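Local structure of polysaccharide deacetylase-like protein (Bacillus anthracis, 4V33) at residues Gly47-Asn52 against Ile119-Ile124; Gln76-Arg81 against Glu87-Leu92; Val165-Phe170 against Asn211-His216. The protein is a putative polysaccharide deacetylase, a zinc-bound hydrolase that probably removes acetyl groups from cell-wall polysaccharide and is required for osmotic stability and cell shape maintenance. One frame throughout, in Å; residues are numbered along the deposited sequence.

From the N terminus, strand 48-51 opens contact 1, which closes a long loop only when the chain returns in strand 115-124. All of contact 2 falls within that loop: strand 74-81 turns back after a short connection and pairs with strand 90-94. Contacts 1 and 2 meet directly, since strands 74-81 and 115-124 are sheet neighbours, with Lys78 N 2.8 Å from Glu120 O; contact 1 packs the two sheets of the N-terminal beta domain together, and contact 2 pairs two strands of one of them. Contact 3 follows in series, crossing neither, and ties two helices of the deacetylase domain together. Its centre is about 49 Å from that of contact 1 and about 42 Å from that of contact 2.

Contact 1. Residues Gly47-Asn52 against Ile119-Ile124; sequences GKISYN and IEAIGI
Ile49 meets Ile119 and Ala121 through a single methyl group, the CD1 at the end of its longer branch. That methyl lies 3.9 Å from Ile119 CG2 and 4.2 Å from Ala121 CB, so it is received by two side chains that alternate with Glu120 and point to the same face of their strand. The two isoleucines run at a slant to each other and use different branches. In Ile49, CG1 stands anti to the carbonyl carbon (chi1 -65°), and the extended chi2 of 167° carries CD1 outward to the other strand. In Ile119 it is the short branch CG2, anti to the backbone N, that receives it. A branched, wholly apolar residue suits this place because it can span the gap between two backbones whose nearest CA atoms, those of Ile49 and Ala121, are 8.1 Å apart. No hydrogen bond links the segments. Such apolar packing between sheets is the core of a beta sandwich, here probably of fibronectin type III kind. Strand 48-51 is an outer strand of a three-stranded antiparallel sheet, paired with strand 60-66, whereas strand 115-124 lies inside a four-stranded one between strands 74-81 and 130-140. Around the contact, Thr134 touches Ile49, Met65 touches Ala121 and Tyr77 packs on Ile119.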
# COMPACT_ATOMS: atom_id res chain seq x y z
N GLY A 47 10.98 6.16 31.36
CA GLY A 47 9.62 5.66 31.25
C GLY A 47 9.40 4.80 30.02
O GLY A 47 10.21 4.77 29.10
N LYS A 48 8.28 4.09 30.02
CA LYS A 48 7.91 3.25 28.89
C LYS A 48 6.43 3.41 28.63
O LYS A 48 5.61 3.31 29.54
CB LYS A 48 8.25 1.79 29.17
CG LYS A 48 9.74 1.51 29.33
CD LYS A 48 10.47 1.65 28.00
CE LYS A 48 10.18 0.48 27.07
NZ LYS A 48 10.99 0.53 25.82
N ILE A 49 6.09 3.67 27.37
CA ILE A 49 4.71 3.75 26.95
C ILE A 49 4.24 2.36 26.55
O ILE A 49 4.92 1.66 25.80
CB ILE A 49 4.56 4.69 25.75
CG1 ILE A 49 4.92 6.13 26.15
CG2 ILE A 49 3.14 4.62 25.18
CD1 ILE A 49 5.10 7.06 24.97
N SER A 50 3.08 1.95 27.06
CA SER A 50 2.45 0.72 26.59
C SER A 50 0.97 0.97 26.37
O SER A 50 0.46 2.04 26.69
CB SER A 50 2.66 -0.42 27.59
OG SER A 50 2.04 -0.13 28.83
N TYR A 51 0.29 -0.01 25.81
CA TYR A 51 -1.15 0.09 25.61
C TYR A 51 -1.77 -1.29 25.57
O TYR A 51 -1.09 -2.29 25.30
CB TYR A 51 -1.48 0.86 24.32
CG TYR A 51 -0.67 0.44 23.11
CD1 TYR A 51 -1.11 -0.59 22.30
CD2 TYR A 51 0.52 1.08 22.78
CE1 TYR A 51 -0.39 -0.99 21.19
CE2 TYR A 51 1.25 0.69 21.67
CZ TYR A 51 0.79 -0.34 20.88
OH TYR A 51 1.51 -0.74 19.78
N ASN A 52 -3.07 -1.36 25.87
CA ASN A 52 -3.78 -2.63 25.78
C ASN A 52 -3.69 -3.16 24.35
O ASN A 52 -3.81 -2.40 23.40
CB ASN A 52 -5.24 -2.46 26.20
CG ASN A 52 -5.37 -2.01 27.64
OD1 ASN A 52 -4.43 -2.11 28.43
ND2 ASN A 52 -6.55 -1.52 28.00
N ILE A 119 3.41 9.20 19.47
CA ILE A 119 3.12 9.60 20.84
C ILE A 119 4.41 10.10 21.50
O ILE A 119 5.40 9.38 21.55
CB ILE A 119 2.57 8.42 21.68
CG1 ILE A 119 1.36 7.78 21.00
CG2 ILE A 119 2.23 8.88 23.10
CD1 ILE A 119 0.96 6.42 21.58
N GLU A 120 4.39 11.34 21.99
CA GLU A 120 5.50 11.87 22.78
C GLU A 120 4.97 12.21 24.16
O GLU A 120 4.06 13.03 24.29
CB GLU A 120 6.06 13.16 22.18
CG GLU A 120 6.72 13.05 20.83
CD GLU A 120 7.32 14.39 20.41
OE1 GLU A 120 7.05 15.41 21.09
OE2 GLU A 120 8.07 14.42 19.41
N ALA A 121 5.56 11.62 25.19
CA ALA A 121 5.11 11.85 26.55
C ALA A 121 6.07 12.73 27.32
O ALA A 121 7.28 12.55 27.26
CB ALA A 121 4.92 10.54 27.27
N ILE A 122 5.51 13.69 28.06
CA ILE A 122 6.27 14.48 29.02
C ILE A 122 5.59 14.38 30.37
O ILE A 122 4.40 14.09 30.44
CB ILE A 122 6.41 15.97 28.62
CG1 ILE A 122 5.05 16.69 28.69
CG2 ILE A 122 7.07 16.11 27.25
CD1 ILE A 122 5.14 18.18 28.37
N GLY A 123 6.35 14.58 31.44
CA GLY A 123 5.79 14.56 32.77
C GLY A 123 5.74 15.96 33.34
O GLY A 123 6.54 16.82 32.96
N ILE A 124 4.80 16.20 34.25
CA ILE A 124 4.72 17.48 34.95
C ILE A 124 4.86 17.23 36.45
O ILE A 124 4.13 16.40 37.00
CB ILE A 124 3.36 18.17 34.72
CG1 ILE A 124 2.92 18.05 33.26
CG2 ILE A 124 3.41 19.63 35.20
CD1 ILE A 124 3.82 18.76 32.28

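Contact 2. Residues Gln76-Arg81 against Glu87-Leu92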
# COMPACT_ATOMS: atom_id res chain seq x y z
N GLN A 76 1.59 14.31 30.04
CA GLN A 76 0.93 14.82 28.84
C GLN A 76 1.40 14.06 27.63
O GLN A 76 2.61 13.95 27.40
CB GLN A 76 1.19 16.31 28.67
CG GLN A 76 0.68 17.13 29.84
CD GLN A 76 0.70 18.63 29.59
OE1 GLN A 76 1.29 19.10 28.61
NE2 GLN A 76 0.08 19.38 30.48
N TYR A 77 0.45 13.53 26.86
CA TYR A 77 0.76 12.77 25.67
C TYR A 77 0.48 13.60 24.43
O TYR A 77 -0.68 13.91 24.14
CB TYR A 77 -0.11 11.51 25.59
CG TYR A 77 0.04 10.54 26.74
CD1 TYR A 77 0.99 9.53 26.70
CD2 TYR A 77 -0.80 10.60 27.84
CE1 TYR A 77 1.12 8.61 27.74
CE2 TYR A 77 -0.69 9.69 28.89
CZ TYR A 77 0.28 8.70 28.83
OH TYR A 77 0.41 7.78 29.86
N LYS A 78 1.53 13.97 23.71
CA LYS A 78 1.36 14.68 22.45
C LYS A 78 1.20 13.62 21.37
O LYS A 78 2.07 12.77 21.20
CB LYS A 78 2.56 15.57 22.14
CG LYS A 78 2.40 16.35 20.83
CD LYS A 78 3.69 17.05 20.41
CE LYS A 78 4.03 18.16 21.37
NZ LYS A 78 5.24 18.93 20.92
N ILE A 79 0.08 13.68 20.65
CA ILE A 79 -0.25 12.63 19.70
C ILE A 79 -0.64 13.24 18.37
O ILE A 79 -1.37 14.24 18.31
CB ILE A 79 -1.40 11.74 20.22
CG1 ILE A 79 -1.03 11.14 21.58
CG2 ILE A 79 -1.73 10.64 19.22
CD1 ILE A 79 -2.08 10.23 22.17
N TRP A 80 -0.14 12.64 17.30
CA TRP A 80 -0.56 13.02 15.96
C TRP A 80 -0.51 11.82 15.03
O TRP A 80 0.19 10.85 15.28
CB TRP A 80 0.31 14.15 15.40
CG TRP A 80 1.73 13.78 15.07
CD1 TRP A 80 2.23 13.45 13.84
CD2 TRP A 80 2.84 13.75 15.97
NE1 TRP A 80 3.58 13.21 13.93
CE2 TRP A 80 3.98 13.39 15.23
CE3 TRP A 80 2.98 14.00 17.34
CZ2 TRP A 80 5.24 13.26 15.81
CZ3 TRP A 80 4.23 13.87 17.92
CH2 TRP A 80 5.34 13.50 17.15
N ARG A 81 -1.27 11.91 13.94
CA ARG A 81 -1.20 10.90 12.90
C ARG A 81 -0.03 11.23 12.00
O ARG A 81 0.05 12.34 11.48
CB ARG A 81 -2.45 10.93 12.05
CG ARG A 81 -3.63 10.33 12.71
CD ARG A 81 -4.81 10.23 11.78
NE ARG A 81 -4.64 9.25 10.71
CZ ARG A 81 -4.50 9.57 9.42
NH1 ARG A 81 -4.50 10.83 9.05
NH2 ARG A 81 -4.37 8.61 8.51
N GLU A 87 2.60 18.91 12.87
CA GLU A 87 1.98 20.22 13.05
C GLU A 87 0.52 20.11 13.48
O GLU A 87 -0.04 21.06 14.04
CB GLU A 87 2.11 21.05 11.77
CG GLU A 87 1.38 20.46 10.56
CD GLU A 87 2.19 19.41 9.80
OE1 GLU A 87 3.26 18.97 10.28
OE2 GLU A 87 1.74 19.02 8.70
N THR A 88 -0.10 18.95 13.22
CA THR A 88 -1.51 18.75 13.56
C THR A 88 -1.72 18.13 14.94
O THR A 88 -2.85 17.84 15.32
CB THR A 88 -2.24 17.85 12.53
OG1 THR A 88 -1.73 16.51 12.61
CG2 THR A 88 -2.07 18.39 11.11
N ALA A 89 -0.64 17.94 15.69
CA ALA A 89 -0.71 17.26 16.98
C ALA A 89 -1.61 17.96 18.00
O ALA A 89 -1.78 19.18 17.97
CB ALA A 89 0.69 17.08 17.57
N LYS A 90 -2.18 17.16 18.89
CA LYS A 90 -2.86 17.67 20.07
C LYS A 90 -2.20 17.05 21.29
O LYS A 90 -1.41 16.10 21.18
CB LYS A 90 -4.35 17.32 20.05
CG LYS A 90 -4.59 15.82 20.15
CD LYS A 90 -6.07 15.46 20.17
CE LYS A 90 -6.73 15.76 18.85
NZ LYS A 90 -8.06 15.11 18.75
N SER A 91 -2.49 17.59 22.46
CA SER A 91 -1.94 17.05 23.69
C SER A 91 -3.06 16.59 24.62
O SER A 91 -3.99 17.34 24.89
CB SER A 91 -1.07 18.09 24.37
OG SER A 91 -0.60 17.64 25.64
N LEU A 92 -2.95 15.35 25.09
CA LEU A 92 -3.96 14.77 25.98
C LEU A 92 -3.33 14.47 27.33
O LEU A 92 -2.31 13.78 27.41
CB LEU A 92 -4.53 13.50 25.36
CG LEU A 92 -5.11 13.65 23.94
CD1 LEU A 92 -5.55 12.30 23.37
CD2 LEU A 92 -6.26 14.64 23.94
O HOH W 1 2.09 18.23 25.94
O HOH W 2 -2.99 14.36 13.82
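Strands 76-81 and 90-92 run antiparallel at 147°, joined by two hydrogen-bonded pairs, Tyr77 with Leu92 and Ile79 with Lys90, around the non-hydrogen-bonded pair Lys78 with Ser91. The bond from Tyr77 N to Leu92 O is 2.8 Å long. Tyr77, Ile79, Lys90 and Leu92 share one face, where Ile79 CD1 meets Leu92 CD1 at 4.2 Å; these two apolar chains suit a face that Leu103 and Phe105 help to cover. Lys90 NZ bonds Glu109 O and makes a cation-pi contact with Phe110. The Tyr77 ring presents its edge to Leu92 O, 3.5 Å from CD2, and its hydroxyl bonds Phe101 O. On the other face, Lys78 puts CG anti to its backbone N (chi1 -179°) and lays that methylene 3.8 Å from Ala89 CB, a small partner for an aliphatic stem. Trp80 CB packs 3.7 Å from the same Ala89 CB. Gln76 OE1 and Ser91 OG, polar and solvent-accessible, share a water; Gln76 NE2 bonds Glu74 OE2. A second water accepts from Arg81 N and donates to Thr88 OG1, which also bonds Gly85 O. This is a beta hairpin at the edge of a four-stranded antiparallel sheet, in keeping with the fibronectin type III-like domain.

Contact 3. Residues Val165-Phe170 against Asn211-His216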
# COMPACT_ATOMS: atom_id res chain seq x y z
N VAL A 165 -10.30 -0.91 -20.28
CA VAL A 165 -10.81 0.35 -19.73
C VAL A 165 -10.34 1.47 -20.66
O VAL A 165 -9.16 1.55 -20.99
CB VAL A 165 -10.33 0.56 -18.28
CG1 VAL A 165 -10.61 1.98 -17.78
CG2 VAL A 165 -10.97 -0.47 -17.36
N SER A 166 -11.25 2.31 -21.13
CA SER A 166 -10.85 3.35 -22.07
C SER A 166 -9.92 4.35 -21.41
O SER A 166 -10.00 4.56 -20.21
CB SER A 166 -12.07 4.08 -22.63
OG SER A 166 -12.74 4.79 -21.59
N PRO A 167 -9.03 4.98 -22.19
CA PRO A 167 -8.17 6.02 -21.60
C PRO A 167 -8.99 7.13 -20.93
O PRO A 167 -8.57 7.63 -19.88
CB PRO A 167 -7.40 6.54 -22.81
CG PRO A 167 -7.27 5.32 -23.70
CD PRO A 167 -8.60 4.61 -23.55
N ALA A 168 -10.13 7.50 -21.50
CA ALA A 168 -10.99 8.51 -20.87
C ALA A 168 -11.51 8.07 -19.51
O ALA A 168 -11.45 8.83 -18.54
CB ALA A 168 -12.15 8.88 -21.79
N ASN A 169 -12.02 6.85 -19.41
CA ASN A 169 -12.49 6.36 -18.12
C ASN A 169 -11.36 6.13 -17.12
O ASN A 169 -11.53 6.39 -15.92
CB ASN A 169 -13.36 5.10 -18.29
CG ASN A 169 -14.71 5.43 -18.88
OD1 ASN A 169 -15.15 6.58 -18.87
ND2 ASN A 169 -15.39 4.41 -19.40
N PHE A 170 -10.21 5.66 -17.61
CA PHE A 170 -9.05 5.53 -16.74
C PHE A 170 -8.67 6.89 -16.15
O PHE A 170 -8.42 7.01 -14.96
CB PHE A 170 -7.86 4.92 -17.48
CG PHE A 170 -6.62 4.84 -16.64
CD1 PHE A 170 -6.55 3.94 -15.57
CD2 PHE A 170 -5.55 5.69 -16.87
CE1 PHE A 170 -5.43 3.88 -14.76
CE2 PHE A 170 -4.40 5.63 -16.06
CZ PHE A 170 -4.34 4.72 -15.01
N ASN A 211 -0.59 0.08 -22.30
CA ASN A 211 -0.38 0.66 -20.97
C ASN A 211 0.43 1.96 -21.04
O ASN A 211 0.46 2.73 -20.08
CB ASN A 211 0.26 -0.34 -20.01
CG ASN A 211 -0.74 -1.38 -19.49
OD1 ASN A 211 -0.47 -2.06 -18.50
ND2 ASN A 211 -1.89 -1.50 -20.13
N MET A 212 1.06 2.23 -22.18
CA MET A 212 1.64 3.56 -22.40
C MET A 212 0.56 4.66 -22.35
O MET A 212 0.87 5.80 -22.01
CB MET A 212 2.43 3.64 -23.71
CG MET A 212 3.73 2.85 -23.69
SD MET A 212 4.92 3.50 -22.48
CE MET A 212 5.56 4.91 -23.37
N ASN A 213 -0.68 4.31 -22.67
CA ASN A 213 -1.79 5.27 -22.50
C ASN A 213 -2.00 5.62 -21.03
O ASN A 213 -2.25 6.78 -20.70
CB ASN A 213 -3.09 4.72 -23.08
CG ASN A 213 -3.04 4.55 -24.58
OD1 ASN A 213 -2.37 5.32 -25.28
ND2 ASN A 213 -3.74 3.55 -25.09
N ALA A 214 -1.92 4.62 -20.16
CA ALA A 214 -2.04 4.86 -18.72
C ALA A 214 -0.90 5.73 -18.23
O ALA A 214 -1.11 6.66 -17.46
CB ALA A 214 -2.08 3.54 -17.95
N PHE A 215 0.32 5.42 -18.68
CA PHE A 215 1.49 6.22 -18.38
C PHE A 215 1.28 7.69 -18.73
O PHE A 215 1.51 8.59 -17.91
CB PHE A 215 2.69 5.62 -19.14
CG PHE A 215 3.95 6.42 -19.05
CD1 PHE A 215 4.46 6.84 -17.83
CD2 PHE A 215 4.67 6.72 -20.20
CE1 PHE A 215 5.63 7.57 -17.76
CE2 PHE A 215 5.85 7.45 -20.14
CZ PHE A 215 6.33 7.87 -18.91
N HIS A 216 0.82 7.95 -19.95
CA HIS A 216 0.59 9.31 -20.40
C HIS A 216 -0.49 10.03 -19.58
O HIS A 216 -0.37 11.22 -19.31
CB HIS A 216 0.24 9.32 -21.89
CG HIS A 216 1.36 8.86 -22.76
ND1 HIS A 216 1.16 8.24 -23.97
CD2 HIS A 216 2.71 8.94 -22.61
CE1 HIS A 216 2.32 7.94 -24.52
NE2 HIS A 216 3.28 8.36 -23.71
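Two helices of the deacetylase domain, 167-179 and 211-221, approach each other at their first turns, where Phe170 lies against Ala214 and Pro167 against Asn213. The aromatic ring does most of the touching: its CE2 stands 3.6 Å from Ala214 CA and 3.7 Å from Ala214 CB, with CZ close behind. The ring meets the alanine obliquely. Phe170 CG is anti to the backbone N (chi1 177°), which sends the ring away from its own helix and across to the other. An alanine suits the receiving position because its lone methyl lets a ring come right up to the helix backbone. Both helices pack beside the largely parallel strands of this domain, a deformed TIM-barrel arrangement of the kind known for this deacetylase family, and strand 199-206 just before the second helix ends in Asp206, a zinc ligand. Ile152 touches both Phe170 and Ala214, and Tyr149 sets its ring edge-to-face with Phe170. Nearer the helix starts, Pro167 CG comes within 4.2 Å of Asn213 ND2, the two side chains slanting past each other. That amide nitrogen is held by Ile152 O. Proline suits the first turn of a helix, where no backbone N-H is needed, and Ser166 before it is the N-cap: its OG accepts from Asn169 N at 3.1 Å.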